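Local coordinates for protein phage related exonuclease (PDB 3K93) that is probably a phage-type DNA exonuclease that hydrolyses nucleic acid at an acidic, metal-binding site, as in relatives with the PD-(D/E)XK nuclease fold, at residues 107-112 / 139-144; 121-126 / 186-191; 149-154 / 194-199. All blocks are in the same frame, centred on the assembly; numbering follows the deposited sequence.

All three contacts draw on one mixed four-stranded sheet. Contact 1 is the most central: strand 108-114 meets helix 137-148 over apolar groups and the carboxylate of D111, which also binds the sodium ion. Contact 3 is partly buried and lies beside it, joining strand 152-158, the neighbour of strand 108-114, to strand 189-195 by backbone bonds and an arginine at the solvent-facing end. Helix 137-148 serves both, with M141 packing against A153 and Q142 bonding D197. Contact 2 uses the other end of strand 189-195, about 18 Å from contact 1 between centres; it is buried but polar, held by a hydroxyl and a water, and abuts a second subunit.

Contact 1: 107-112 / 139-144; sequences KLIIDT and IQMQGY. With NA (sodium ion), chain B.
D111 reaches from strand 108-114 toward helix 137-148 and is met by M141, Y144 and a metal in turn. Its CB lies 3.6 Å from M141 CE, with the selenium of this selenomethionine almost as near. CG is anti to the backbone N (chi1 -159°), and M141 CE also touches it, the two side chains crossing obliquely. At the tip the two oxygens divide their work. OD1 binds the sodium ion at 2.5 Å, beside T112 O, three waters and D100 OD2. OD2 instead comes to the edge of the Y144 ring, 3.4 Å from CE2, with the carboxylate and ring planes only 13° apart, and accepts from sodium-bound water 1 at 2.8 Å. The run D111-T112-K113 together with D100 is consistent with the acidic motif of PD-(D/E)XK nucleases. Helix 137-148 belongs to the helical connection of a beta-alpha-beta crossover between strand 108-114 and its parallel neighbour 152-158; the short strand and helix segments approach to 9.4 Å between axes. Behind the site the contact becomes apolar: I109 CG2 sits 4.1 Å from Y144 CB, the two side chains crossing at about a right angle, and it also reaches the selenium of M141. Within the helix, Q140 NE2 donates to Y144 OH at 3.1 Å and makes a weak bond to water 1, while Q140 OE1 takes a hydrogen bond from K113 NZ.

Contact 2: 121-126 / 186-191; sequences HPFFTD and IRRITT
T190 turns OG1 anti to its own carbonyl carbon (chi1 -59°); in H121, chi1 of 180° sets CG anti to the backbone N and chi2 of 73° turns the ring so that NE2 meets the same water as that hydroxyl. Water 4 lies in the plane of the H121 ring at its edge, 2.8 Å from NE2; it also bonds T190 OG1 and donates to R187 O at 2.6 Å. The hydroxyl faces two carbonyls of the turn as well, P122 O at 3.0 Å and F123 O at 3.2 Å, and which acceptor takes its single proton is not settled. P122 is the centre of an inverse gamma turn, and F124 follows as N-cap of helix 125-135. The contact thus fastens the lead-in to that helix against the start of strand 189-195. F123 folds back so that the edge of its ring at CD1 comes 3.4 Å from R187 O, while one ring face is covered over its centre by H121 CD2. F50 of a second subunit stacks on F123, and K46 of that subunit bonds H121 O, placing this corner at a subunit interface. H121 ND1 is tied to S115 OG, which leaves both imidazole nitrogens with partners and probably fixes the ring's rotation. Around T190 OG1 several acceptors share few protons, so the buried polar cluster may be compatible with more than one arrangement of protons.

Contact 3: 149-154 / 194-199; sequences DCDQAQ and IQRDNE
A153 and I194 face each other as an antiparallel hydrogen-bonded pair: I194 N donates to A153 O at 2.8 Å, nearly straight at 172°, and A153 N returns a bond to I194 O at 3.0 Å. Next along, Q152 and Q195 form a non-hydrogen-bonded pair, with Q152 CA giving a CH···O contact to I194 O. Their side chains run side by side in the same direction, NE2 to NE2 3.7 Å, with the amide planes well turned from each other. Beyond the strands R196 takes over. Its N donates to D151 O at 3.0 Å from above the carbonyl plane. Its side chain, CG anti to the backbone N (chi1 179°) and extended as far as NE, crosses to the other segment, where NH1 bonds C150 O at 2.8 Å almost in the guanidinium plane. NE donates to N198 OD1 at 2.8 Å and NH2 to water 5 at 2.9 Å, so three bonds together restrain the guanidinium; water 5 also bonds D149 OD1. Farther out, D149 closes helix 137-148 in a Schellman motif, D197 is the N-cap of helix 198-221, and Q142 grips Q195 O and D197 N. The contact therefore zips strand 189-195, outermost within this chain, onto strand 152-158 and brings the C-terminal end of helix 137-148 next to the start of helix 198-221. R196 NH1 also bonds M145 O weakly, so the guanidinium sits by the carbonyl end of helix 137-148, where its positive charge would be expected to be favourable, while water 5 bridges it to the D149 carboxylate.

Contact 1: 107-112 / 139-144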
loop_
_atom_site.group_PDB
_atom_site.type_symbol
_atom_site.label_atom_id
_atom_site.label_comp_id
_atom_site.label_asym_id
_atom_site.label_seq_id
_atom_site.Cartn_x
_atom_site.Cartn_y
_atom_site.Cartn_z
ATOM N N LYS A 107 -32.974 -19.133 -14.858
ATOM C CA LYS A 107 -32.529 -17.783 -15.260
ATOM C C LYS A 107 -31.405 -17.314 -14.310
ATOM O O LYS A 107 -31.459 -16.222 -13.718
ATOM C CB LYS A 107 -33.721 -16.814 -15.268
ATOM C CG LYS A 107 -34.855 -17.258 -16.230
ATOM C CD LYS A 107 -35.008 -16.346 -17.423
ATOM C CE LYS A 107 -36.121 -15.303 -17.211
ATOM N NZ LYS A 107 -35.801 -14.009 -17.902
ATOM N N LEU A 108 -30.407 -18.186 -14.165
ATOM C CA LEU A 108 -29.408 -18.078 -13.102
ATOM C C LEU A 108 -28.011 -18.226 -13.657
ATOM O O LEU A 108 -27.768 -19.168 -14.429
ATOM C CB LEU A 108 -29.629 -19.177 -12.052
ATOM C CG LEU A 108 -28.585 -19.414 -10.949
ATOM C CD1 LEU A 108 -28.500 -18.209 -10.049
ATOM C CD2 LEU A 108 -28.979 -20.686 -10.149
ATOM N N ILE A 109 -27.106 -17.325 -13.229
ATOM C CA ILE A 109 -25.669 -17.487 -13.416
ATOM C C ILE A 109 -25.045 -17.893 -12.082
ATOM O O ILE A 109 -25.371 -17.336 -11.044
ATOM C CB ILE A 109 -25.009 -16.165 -13.868
ATOM C CG1 ILE A 109 -25.542 -15.728 -15.224
ATOM C CG2 ILE A 109 -23.473 -16.281 -13.915
ATOM C CD1 ILE A 109 -25.036 -16.612 -16.387
ATOM N N ILE A 110 -24.129 -18.851 -12.117
ATOM C CA ILE A 110 -23.302 -19.138 -10.966
ATOM C C ILE A 110 -21.883 -18.871 -11.330
ATOM O O ILE A 110 -21.477 -19.174 -12.442
ATOM C CB ILE A 110 -23.444 -20.577 -10.482
ATOM C CG1 ILE A 110 -24.877 -20.844 -10.043
ATOM C CG2 ILE A 110 -22.519 -20.819 -9.274
ATOM C CD1 ILE A 110 -25.250 -22.358 -10.012
ATOM N N ASP A 111 -21.145 -18.285 -10.399
ATOM C CA ASP A 111 -19.730 -18.045 -10.534
ATOM C C ASP A 111 -18.979 -18.597 -9.296
ATOM O O ASP A 111 -19.356 -18.321 -8.148
ATOM C CB ASP A 111 -19.452 -16.541 -10.674
ATOM C CG ASP A 111 -18.097 -16.264 -11.321
ATOM O OD1 ASP A 111 -17.071 -16.342 -10.602
ATOM O OD2 ASP A 111 -18.026 -16.023 -12.559
ATOM N N THR A 112 -17.927 -19.370 -9.540
ATOM C CA THR A 112 -17.125 -19.935 -8.489
ATOM C C THR A 112 -15.866 -19.068 -8.264
ATOM O O THR A 112 -15.180 -18.697 -9.221
ATOM C CB THR A 112 -16.680 -21.359 -8.850
ATOM O OG1 THR A 112 -15.942 -21.331 -10.078
ATOM C CG2 THR A 112 -17.867 -22.311 -8.969
ATOM N N ILE A 139 -20.767 -6.339 -9.816
ATOM C CA ILE A 139 -20.905 -5.698 -11.127
ATOM C C ILE A 139 -20.606 -6.724 -12.237
ATOM O O ILE A 139 -21.261 -6.742 -13.290
ATOM C CB ILE A 139 -19.924 -4.514 -11.287
ATOM C CG1 ILE A 139 -20.058 -3.511 -10.125
ATOM C CG2 ILE A 139 -20.198 -3.787 -12.566
ATOM C CD1 ILE A 139 -21.511 -2.943 -9.983
ATOM N N GLN A 140 -19.617 -7.573 -11.987
ATOM C CA GLN A 140 -19.308 -8.656 -12.916
ATOM C C GLN A 140 -20.550 -9.511 -13.169
ATOM O O GLN A 140 -20.813 -9.903 -14.315
ATOM C CB GLN A 140 -18.184 -9.520 -12.359
ATOM C CG GLN A 140 -17.714 -10.680 -13.235
ATOM C CD GLN A 140 -16.791 -11.656 -12.514
ATOM O OE1 GLN A 140 -16.711 -11.651 -11.287
ATOM N NE2 GLN A 140 -16.124 -12.532 -13.282
HETATM N N MSE A 141 -21.301 -9.817 -12.103
HETATM C CA MSE A 141 -22.486 -10.672 -12.247
HETATM C C MSE A 141 -23.550 -9.931 -13.047
HETATM O O MSE A 141 -24.305 -10.576 -13.778
HETATM C CB MSE A 141 -23.088 -11.088 -10.878
HETATM C CG MSE A 141 -22.305 -12.056 -9.996
HETATM SE SE MSE A 141 -21.707 -13.582 -10.949
HETATM C CE MSE A 141 -19.933 -12.968 -11.162
ATOM N N GLN A 142 -23.635 -8.595 -12.895
ATOM C CA GLN A 142 -24.640 -7.833 -13.637
ATOM C C GLN A 142 -24.330 -7.906 -15.124
ATOM O O GLN A 142 -25.240 -8.003 -15.935
ATOM C CB GLN A 142 -24.723 -6.383 -13.208
ATOM C CG GLN A 142 -25.131 -6.187 -11.786
ATOM C CD GLN A 142 -26.592 -6.476 -11.511
ATOM O OE1 GLN A 142 -27.407 -6.670 -12.430
ATOM N NE2 GLN A 142 -26.938 -6.476 -10.237
ATOM N N GLY A 143 -23.044 -7.895 -15.450
ATOM C CA GLY A 143 -22.585 -8.041 -16.815
ATOM C C GLY A 143 -22.923 -9.406 -17.375
ATOM O O GLY A 143 -23.397 -9.491 -18.513
ATOM N N TYR A 144 -22.728 -10.482 -16.592
ATOM C CA TYR A 144 -23.141 -11.800 -17.088
ATOM C C TYR A 144 -24.658 -11.929 -17.215
ATOM O O TYR A 144 -25.159 -12.584 -18.140
ATOM C CB TYR A 144 -22.630 -12.926 -16.192
ATOM C CG TYR A 144 -21.115 -13.105 -16.105
ATOM C CD1 TYR A 144 -20.306 -12.910 -17.200
ATOM C CD2 TYR A 144 -20.517 -13.556 -14.930
ATOM C CE1 TYR A 144 -18.951 -13.095 -17.148
ATOM C CE2 TYR A 144 -19.128 -13.743 -14.859
ATOM C CZ TYR A 144 -18.356 -13.515 -15.986
ATOM O OH TYR A 144 -16.987 -13.675 -15.977
HETATM NA NA NA B . -15.089 -17.726 -11.422
HETATM O O HOH W 1 -15.325 -15.749 -13.144
HETATM O O HOH W 2 -13.866 -19.782 -12.559
HETATM O O HOH W 3 -13.183 -16.551 -10.804
#

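Contact 2: 121-126 / 186-191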
loop_
_atom_site.group_PDB
_atom_site.type_symbol
_atom_site.label_atom_id
_atom_site.label_comp_id
_atom_site.label_asym_id
_atom_site.label_seq_id
_atom_site.Cartn_x
_atom_site.Cartn_y
_atom_site.Cartn_z
ATOM N N HIS A 121 -10.495 -16.333 2.467
ATOM C CA HIS A 121 -11.808 -16.917 2.200
ATOM C C HIS A 121 -12.895 -16.289 3.093
ATOM O O HIS A 121 -12.729 -16.252 4.305
ATOM C CB HIS A 121 -11.787 -18.423 2.451
ATOM C CG HIS A 121 -13.099 -19.073 2.206
ATOM N ND1 HIS A 121 -13.599 -19.264 0.943
ATOM C CD2 HIS A 121 -14.040 -19.540 3.059
ATOM C CE1 HIS A 121 -14.778 -19.853 1.025
ATOM N NE2 HIS A 121 -15.083 -20.005 2.297
ATOM N N PRO A 122 -13.998 -15.829 2.502
ATOM C CA PRO A 122 -15.079 -15.234 3.286
ATOM C C PRO A 122 -16.085 -16.264 3.841
ATOM O O PRO A 122 -17.116 -16.568 3.223
ATOM C CB PRO A 122 -15.751 -14.295 2.300
ATOM C CG PRO A 122 -15.506 -14.915 0.949
ATOM C CD PRO A 122 -14.226 -15.694 1.050
ATOM N N PHE A 123 -15.736 -16.817 4.995
ATOM C CA PHE A 123 -16.584 -17.707 5.701
ATOM C C PHE A 123 -17.867 -17.020 6.127
ATOM O O PHE A 123 -18.911 -17.666 6.152
ATOM C CB PHE A 123 -15.898 -18.234 6.971
ATOM C CG PHE A 123 -14.813 -19.250 6.706
ATOM C CD1 PHE A 123 -15.120 -20.598 6.622
ATOM C CD2 PHE A 123 -13.491 -18.860 6.582
ATOM C CE1 PHE A 123 -14.134 -21.550 6.388
ATOM C CE2 PHE A 123 -12.514 -19.797 6.343
ATOM C CZ PHE A 123 -12.853 -21.161 6.247
ATOM N N PHE A 124 -17.790 -15.739 6.514
ATOM C CA PHE A 124 -18.897 -15.087 7.222
ATOM C C PHE A 124 -19.749 -14.344 6.233
ATOM O O PHE A 124 -19.232 -13.828 5.286
ATOM C CB PHE A 124 -18.325 -14.211 8.325
ATOM C CG PHE A 124 -17.434 -14.988 9.258
ATOM C CD1 PHE A 124 -17.961 -16.013 10.026
ATOM C CD2 PHE A 124 -16.071 -14.742 9.328
ATOM C CE1 PHE A 124 -17.137 -16.765 10.860
ATOM C CE2 PHE A 124 -15.259 -15.472 10.156
ATOM C CZ PHE A 124 -15.792 -16.506 10.915
ATOM N N THR A 125 -21.060 -14.293 6.448
ATOM C CA THR A 125 -21.925 -13.721 5.410
ATOM C C THR A 125 -21.645 -12.241 5.134
ATOM O O THR A 125 -21.610 -11.856 3.945
ATOM C CB THR A 125 -23.412 -13.934 5.674
ATOM O OG1 THR A 125 -23.739 -13.460 6.984
ATOM C CG2 THR A 125 -23.747 -15.407 5.547
ATOM N N ASP A 126 -21.421 -11.425 6.179
ATOM C CA ASP A 126 -21.065 -9.999 5.972
ATOM C C ASP A 126 -19.736 -9.889 5.213
ATOM O O ASP A 126 -19.623 -9.112 4.269
ATOM C CB ASP A 126 -21.104 -9.138 7.261
ATOM C CG ASP A 126 -20.108 -9.586 8.354
ATOM O OD1 ASP A 126 -19.612 -10.731 8.325
ATOM O OD2 ASP A 126 -19.846 -8.782 9.288
ATOM N N ILE A 186 -18.941 -28.532 3.688
ATOM C CA ILE A 186 -20.123 -27.679 3.705
ATOM C C ILE A 186 -19.883 -26.332 4.388
ATOM O O ILE A 186 -20.574 -25.400 4.055
ATOM C CB ILE A 186 -21.457 -28.354 4.224
ATOM C CG1 ILE A 186 -21.282 -29.037 5.562
ATOM C CG2 ILE A 186 -22.045 -29.391 3.184
ATOM C CD1 ILE A 186 -20.764 -28.174 6.624
ATOM N N ARG A 187 -18.884 -26.207 5.273
ATOM C CA ARG A 187 -18.533 -24.892 5.846
ATOM C C ARG A 187 -17.567 -24.063 4.995
ATOM O O ARG A 187 -17.261 -22.899 5.340
ATOM C CB ARG A 187 -17.951 -25.051 7.243
ATOM C CG ARG A 187 -19.029 -25.436 8.288
ATOM C CD ARG A 187 -18.409 -25.945 9.527
ATOM N NE ARG A 187 -19.410 -26.386 10.498
ATOM C CZ ARG A 187 -19.127 -26.799 11.733
ATOM N NH1 ARG A 187 -17.870 -26.842 12.162
ATOM N NH2 ARG A 187 -20.103 -27.173 12.545
ATOM N N ARG A 188 -17.096 -24.641 3.893
ATOM C CA ARG A 188 -16.111 -23.972 3.045
ATOM C C ARG A 188 -16.703 -23.429 1.750
ATOM O O ARG A 188 -15.966 -23.104 0.840
ATOM C CB ARG A 188 -14.928 -24.909 2.767
ATOM C CG ARG A 188 -14.047 -25.041 3.982
ATOM C CD ARG A 188 -12.792 -25.861 3.716
ATOM N NE ARG A 188 -13.047 -27.299 3.720
ATOM C CZ ARG A 188 -12.953 -28.116 2.672
ATOM N NH1 ARG A 188 -12.614 -27.683 1.465
ATOM N NH2 ARG A 188 -13.214 -29.408 2.825
ATOM N N ILE A 189 -18.036 -23.354 1.669
ATOM C CA ILE A 189 -18.709 -22.668 0.566
ATOM C C ILE A 189 -19.579 -21.597 1.197
ATOM O O ILE A 189 -20.341 -21.896 2.095
ATOM C CB ILE A 189 -19.511 -23.647 -0.385
ATOM C CG1 ILE A 189 -20.257 -22.850 -1.465
ATOM C CG2 ILE A 189 -20.450 -24.527 0.373
ATOM C CD1 ILE A 189 -20.774 -23.697 -2.628
ATOM N N THR A 190 -19.435 -20.356 0.751
ATOM C CA THR A 190 -20.317 -19.276 1.142
ATOM C C THR A 190 -20.802 -18.633 -0.127
ATOM O O THR A 190 -19.982 -18.251 -0.979
ATOM C CB THR A 190 -19.620 -18.220 2.018
ATOM O OG1 THR A 190 -19.118 -18.850 3.195
ATOM C CG2 THR A 190 -20.606 -17.094 2.458
ATOM N N THR A 191 -22.135 -18.523 -0.259
ATOM C CA THR A 191 -22.781 -18.049 -1.487
ATOM C C THR A 191 -23.387 -16.652 -1.283
ATOM O O THR A 191 -23.998 -16.421 -0.254
ATOM C CB THR A 191 -23.895 -19.013 -1.942
ATOM O OG1 THR A 191 -23.316 -20.273 -2.298
ATOM C CG2 THR A 191 -24.618 -18.459 -3.178
HETATM O O HOH W 4 -17.348 -20.883 3.631
#

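Contact 3: 149-154 / 194-199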
loop_
_atom_site.group_PDB
_atom_site.type_symbol
_atom_site.label_atom_id
_atom_site.label_comp_id
_atom_site.label_asym_id
_atom_site.label_seq_id
_atom_site.Cartn_x
_atom_site.Cartn_y
_atom_site.Cartn_z
ATOM N N ASP A 149 -29.214 -12.936 -20.271
ATOM C CA ASP A 149 -30.654 -12.705 -20.024
ATOM C C ASP A 149 -31.155 -13.426 -18.781
ATOM O O ASP A 149 -32.152 -14.127 -18.845
ATOM C CB ASP A 149 -31.513 -13.110 -21.238
ATOM C CG ASP A 149 -31.374 -12.148 -22.421
ATOM O OD1 ASP A 149 -31.320 -10.911 -22.233
ATOM O OD2 ASP A 149 -31.352 -12.633 -23.566
ATOM N N CYS A 150 -30.449 -13.248 -17.665
ATOM C CA CYS A 150 -30.783 -13.903 -16.398
ATOM C C CYS A 150 -31.271 -12.906 -15.378
ATOM O O CYS A 150 -30.955 -11.715 -15.424
ATOM C CB CYS A 150 -29.555 -14.631 -15.812
ATOM S SG CYS A 150 -29.095 -16.156 -16.690
ATOM N N ASP A 151 -32.017 -13.436 -14.420
ATOM C CA ASP A 151 -32.616 -12.663 -13.337
ATOM C C ASP A 151 -31.806 -12.670 -12.075
ATOM O O ASP A 151 -31.981 -11.781 -11.258
ATOM C CB ASP A 151 -34.024 -13.201 -13.007
ATOM C CG ASP A 151 -35.016 -12.902 -14.100
ATOM O OD1 ASP A 151 -34.760 -11.957 -14.896
ATOM O OD2 ASP A 151 -36.034 -13.620 -14.163
ATOM N N GLN A 152 -30.968 -13.680 -11.883
ATOM C CA GLN A 152 -30.127 -13.717 -10.698
ATOM C C GLN A 152 -28.786 -14.374 -10.942
ATOM O O GLN A 152 -28.604 -15.059 -11.930
ATOM C CB GLN A 152 -30.864 -14.283 -9.468
ATOM C CG GLN A 152 -31.074 -15.763 -9.378
ATOM C CD GLN A 152 -31.218 -16.239 -7.885
ATOM O OE1 GLN A 152 -30.602 -17.219 -7.489
ATOM N NE2 GLN A 152 -32.004 -15.508 -7.075
ATOM N N ALA A 153 -27.850 -14.079 -10.044
ATOM C CA ALA A 153 -26.496 -14.622 -10.037
ATOM C C ALA A 153 -26.188 -15.032 -8.600
ATOM O O ALA A 153 -26.671 -14.404 -7.652
ATOM C CB ALA A 153 -25.455 -13.559 -10.508
ATOM N N GLN A 154 -25.404 -16.087 -8.455
ATOM C CA GLN A 154 -24.951 -16.515 -7.174
ATOM C C GLN A 154 -23.459 -16.718 -7.231
ATOM O O GLN A 154 -22.977 -17.457 -8.062
ATOM C CB GLN A 154 -25.687 -17.802 -6.775
ATOM C CG GLN A 154 -27.184 -17.609 -6.581
ATOM C CD GLN A 154 -27.860 -18.868 -6.200
ATOM O OE1 GLN A 154 -27.237 -19.760 -5.655
ATOM N NE2 GLN A 154 -29.146 -18.969 -6.489
ATOM N N ILE A 194 -26.942 -12.196 -6.006
ATOM C CA ILE A 194 -27.046 -10.857 -6.577
ATOM C C ILE A 194 -28.286 -10.820 -7.484
ATOM O O ILE A 194 -28.382 -11.634 -8.398
ATOM C CB ILE A 194 -25.791 -10.517 -7.434
ATOM C CG1 ILE A 194 -24.483 -10.724 -6.644
ATOM C CG2 ILE A 194 -25.865 -9.085 -7.920
ATOM C CD1 ILE A 194 -24.251 -9.710 -5.515
ATOM N N GLN A 195 -29.229 -9.902 -7.224
ATOM C CA GLN A 195 -30.406 -9.751 -8.066
ATOM C C GLN A 195 -30.033 -8.899 -9.287
ATOM O O GLN A 195 -29.252 -7.983 -9.156
ATOM C CB GLN A 195 -31.563 -9.061 -7.308
ATOM C CG GLN A 195 -32.112 -9.813 -6.085
ATOM C CD GLN A 195 -32.539 -11.230 -6.426
ATOM O OE1 GLN A 195 -33.022 -11.493 -7.531
ATOM N NE2 GLN A 195 -32.341 -12.151 -5.496
ATOM N N ARG A 196 -30.596 -9.214 -10.457
ATOM C CA ARG A 196 -30.428 -8.380 -11.665
ATOM C C ARG A 196 -30.884 -6.982 -11.324
ATOM O O ARG A 196 -31.874 -6.829 -10.671
ATOM C CB ARG A 196 -31.303 -8.906 -12.790
ATOM C CG ARG A 196 -31.215 -8.111 -14.074
ATOM C CD ARG A 196 -32.283 -8.532 -15.042
ATOM N NE ARG A 196 -32.057 -7.877 -16.331
ATOM C CZ ARG A 196 -31.325 -8.368 -17.327
ATOM N NH1 ARG A 196 -30.763 -9.572 -17.266
ATOM N NH2 ARG A 196 -31.194 -7.649 -18.439
ATOM N N ASP A 197 -30.150 -5.966 -11.736
ATOM C CA ASP A 197 -30.530 -4.594 -11.431
ATOM C C ASP A 197 -30.332 -3.805 -12.688
ATOM O O ASP A 197 -29.199 -3.431 -13.013
ATOM C CB ASP A 197 -29.673 -4.054 -10.285
ATOM C CG ASP A 197 -29.940 -2.576 -9.965
ATOM O OD1 ASP A 197 -30.616 -1.864 -10.751
ATOM O OD2 ASP A 197 -29.429 -2.126 -8.911
ATOM N N ASN A 198 -31.443 -3.569 -13.402
ATOM C CA ASN A 198 -31.422 -2.885 -14.712
ATOM C C ASN A 198 -30.871 -1.466 -14.673
ATOM O O ASN A 198 -30.311 -1.009 -15.656
ATOM C CB ASN A 198 -32.818 -2.898 -15.378
ATOM C CG ASN A 198 -33.281 -4.314 -15.727
ATOM O OD1 ASN A 198 -32.484 -5.162 -16.120
ATOM N ND2 ASN A 198 -34.560 -4.578 -15.546
ATOM N N GLU A 199 -31.018 -0.775 -13.547
ATOM C CA GLU A 199 -30.369 0.532 -13.375
ATOM C C GLU A 199 -28.852 0.396 -13.333
ATOM O O GLU A 199 -28.145 1.242 -13.868
ATOM C CB GLU A 199 -30.883 1.271 -12.127
ATOM C CG GLU A 199 -32.270 1.933 -12.356
ATOM C CD GLU A 199 -32.762 2.712 -11.135
ATOM O OE1 GLU A 199 -31.970 2.853 -10.160
ATOM O OE2 GLU A 199 -33.930 3.173 -11.145
HETATM O O HOH W 5 -30.157 -9.438 -20.492
#